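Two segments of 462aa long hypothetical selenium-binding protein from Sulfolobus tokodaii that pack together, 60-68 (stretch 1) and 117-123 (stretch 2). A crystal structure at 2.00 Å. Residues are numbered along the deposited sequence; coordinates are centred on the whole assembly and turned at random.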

# COMPACT_ATOMS: atom_id res chain seq x y z
N ILE A 60 2.07 -8.39 -20.14
CA ILE A 60 1.29 -9.15 -19.17
C ILE A 60 1.37 -10.55 -19.77
O ILE A 60 0.89 -10.78 -20.88
N VAL A 61 1.99 -11.48 -19.06
CA VAL A 61 2.14 -12.82 -19.60
C VAL A 61 1.09 -13.79 -19.10
O VAL A 61 0.97 -14.91 -19.61
N HIS A 62 0.30 -13.37 -18.11
CA HIS A 62 -0.75 -14.21 -17.55
C HIS A 62 -1.66 -13.38 -16.64
O HIS A 62 -1.23 -12.40 -16.05
N LYS A 63 -2.91 -13.81 -16.56
CA LYS A 63 -3.89 -13.15 -15.72
C LYS A 63 -4.58 -14.21 -14.87
O LYS A 63 -5.12 -15.18 -15.40
N VAL A 64 -4.50 -14.05 -13.56
CA VAL A 64 -5.15 -15.00 -12.67
C VAL A 64 -6.55 -14.42 -12.47
O VAL A 64 -6.78 -13.63 -11.55
N GLU A 65 -7.46 -14.79 -13.36
CA GLU A 65 -8.82 -14.30 -13.29
C GLU A 65 -9.59 -14.93 -12.12
O GLU A 65 -9.58 -16.15 -11.94
N LEU A 66 -10.22 -14.08 -11.31
CA LEU A 66 -10.96 -14.54 -10.14
C LEU A 66 -12.35 -15.08 -10.46
O LEU A 66 -12.96 -14.69 -11.45
N PRO A 67 -12.86 -16.01 -9.63
CA PRO A 67 -14.18 -16.63 -9.82
C PRO A 67 -15.40 -15.77 -9.49
O PRO A 67 -16.52 -16.16 -9.80
N TYR A 68 -15.20 -14.63 -8.84
CA TYR A 68 -16.32 -13.75 -8.51
C TYR A 68 -16.08 -12.34 -9.02
O TYR A 68 -14.95 -11.96 -9.33
N PRO A 117 6.13 -19.66 -11.54
CA PRO A 117 5.86 -18.29 -11.10
C PRO A 117 5.15 -17.45 -12.15
O PRO A 117 4.46 -16.48 -11.82
N ARG A 118 5.34 -17.81 -13.42
CA ARG A 118 4.72 -17.08 -14.52
C ARG A 118 3.24 -17.43 -14.68
O ARG A 118 2.51 -16.74 -15.40
N GLU A 119 2.81 -18.51 -14.03
CA GLU A 119 1.41 -18.91 -14.11
C GLU A 119 0.89 -19.37 -12.76
O GLU A 119 0.72 -20.57 -12.53
N PRO A 120 0.64 -18.42 -11.85
CA PRO A 120 0.13 -18.74 -10.51
C PRO A 120 -1.28 -19.30 -10.63
O PRO A 120 -1.98 -18.99 -11.59
N LYS A 121 -1.70 -20.10 -9.66
CA LYS A 121 -3.04 -20.68 -9.68
C LYS A 121 -3.72 -20.55 -8.32
O LYS A 121 -3.08 -20.71 -7.29
N ILE A 122 -5.01 -20.23 -8.33
CA ILE A 122 -5.78 -20.11 -7.10
C ILE A 122 -5.94 -21.53 -6.57
O ILE A 122 -6.47 -22.39 -7.26
N ILE A 123 -5.47 -21.79 -5.35
CA ILE A 123 -5.59 -23.12 -4.78
C ILE A 123 -6.53 -23.20 -3.58
O ILE A 123 -6.83 -24.30 -3.11

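The two stretches run in nearly the same direction, yet no direct hydrogen bond joins them; side chains and one water fill the gap. Val61 (m) points toward stretch 2, where the end of the Arg118 side chain reaches it: CG1 of Val61 lies 3.5 Å from NH2 of Arg118, and its CG2 sits over one face of the flat guanidinium, a surface that an apolar methyl can cover while NH1 and NH2 hydrogen-bond elsewhere in the structure. His62 (t) also points in. Its CB lies 3.3 Å from O of Arg118, and its ring takes CG of Glu119 over one face, 3.6 Å from the ring centroid, a CH-pi contact that uses the aliphatic part of an acidic side chain. The imidazole also has a polar role: a water stands 2.9 Å from NE2 of His62 and donates to O of Pro120 at 2.6 Å. From His62 to Glu65 the side chains alternate, so charged Lys63 and Glu65 point away from the apolar contact. Val64 (t), buried and compact, turns in, with CG2 4.1 Å from CB of Pro120 and CG1 3.8 Å from CG1 of Ile122. Leu66 (m, t) starts sideways, but it and Pro67 offer apolar carbon to Ile122 (m, t): CD2 of Leu66 lies 3.7 Å, and CD of Pro67 3.8 Å, from CD1 of Ile122.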

# COMPACT_ATOMS: atom_id res chain seq x y z
CB ILE A 60 -0.18 -8.72 -19.16
CG1 ILE A 60 -0.30 -7.29 -18.63
CG2 ILE A 60 -0.99 -9.69 -18.31
CD1 ILE A 60 -1.66 -6.66 -18.88
CB VAL A 61 3.54 -13.36 -19.30
CG1 VAL A 61 4.58 -12.47 -19.96
CG2 VAL A 61 3.77 -13.42 -17.80
CB HIS A 62 -0.15 -15.37 -16.75
CG HIS A 62 -1.16 -16.37 -16.28
ND1 HIS A 62 -1.83 -17.22 -17.14
CD2 HIS A 62 -1.63 -16.65 -15.04
CE1 HIS A 62 -2.66 -17.98 -16.45
NE2 HIS A 62 -2.56 -17.66 -15.17
CB LYS A 63 -4.94 -12.41 -16.56
CG LYS A 63 -4.43 -11.18 -17.30
CD LYS A 63 -5.57 -10.48 -18.03
CE LYS A 63 -5.10 -9.19 -18.70
NZ LYS A 63 -6.24 -8.43 -19.29
CB VAL A 64 -4.43 -15.09 -11.32
CG1 VAL A 64 -5.08 -16.16 -10.45
CG2 VAL A 64 -2.95 -15.41 -11.54
CB GLU A 65 -9.51 -14.55 -14.65
CG GLU A 65 -8.99 -13.57 -15.71
CD GLU A 65 -9.32 -13.96 -17.15
OE1 GLU A 65 -10.07 -14.94 -17.36
OE2 GLU A 65 -8.83 -13.26 -18.06
CB LEU A 66 -11.07 -13.39 -9.13
CG LEU A 66 -9.69 -12.84 -8.72
CD1 LEU A 66 -9.85 -11.69 -7.76
CD2 LEU A 66 -8.86 -13.97 -8.09
CB PRO A 67 -14.10 -17.87 -8.94
CG PRO A 67 -13.25 -17.39 -7.80
CD PRO A 67 -12.14 -16.66 -8.52
CB TYR A 68 -16.58 -13.70 -7.00
CG TYR A 68 -16.83 -15.03 -6.34
CD1 TYR A 68 -15.78 -15.76 -5.79
CD2 TYR A 68 -18.12 -15.57 -6.27
CE1 TYR A 68 -16.01 -16.99 -5.18
CE2 TYR A 68 -18.36 -16.80 -5.66
CZ TYR A 68 -17.30 -17.50 -5.12
OH TYR A 68 -17.52 -18.71 -4.51
CB PRO A 117 7.26 -17.74 -10.79
CG PRO A 117 8.09 -18.97 -10.56
CD PRO A 117 7.58 -19.91 -11.61
CB ARG A 118 5.46 -17.37 -15.84
CG ARG A 118 6.88 -16.82 -15.87
CD ARG A 118 7.63 -17.30 -17.12
NE ARG A 118 7.16 -16.67 -18.35
CZ ARG A 118 7.53 -15.47 -18.77
NH1 ARG A 118 8.38 -14.74 -18.07
NH2 ARG A 118 7.05 -14.99 -19.91
CB GLU A 119 1.22 -20.04 -15.13
CG GLU A 119 -0.25 -20.29 -15.45
CD GLU A 119 -0.46 -21.26 -16.60
OE1 GLU A 119 0.45 -21.40 -17.44
OE2 GLU A 119 -1.55 -21.86 -16.67
CB PRO A 120 0.15 -17.38 -9.80
CG PRO A 120 1.12 -16.55 -10.62
CD PRO A 120 0.81 -16.96 -12.01
CB LYS A 121 -2.98 -22.17 -10.06
CG LYS A 121 -2.62 -22.45 -11.52
CD LYS A 121 -2.50 -23.95 -11.77
CE LYS A 121 -2.25 -24.28 -13.23
NZ LYS A 121 -3.43 -24.01 -14.10
CB ILE A 122 -7.19 -19.55 -7.35
CG1 ILE A 122 -7.10 -18.16 -7.98
CG2 ILE A 122 -7.97 -19.51 -6.03
CD1 ILE A 122 -8.46 -17.63 -8.44
CB ILE A 123 -4.20 -23.70 -4.40
CG1 ILE A 123 -3.41 -22.70 -3.55
CG2 ILE A 123 -3.44 -24.07 -5.67
CD1 ILE A 123 -3.54 -22.94 -2.06
O HOH W 1 -4.07 -19.11 -13.17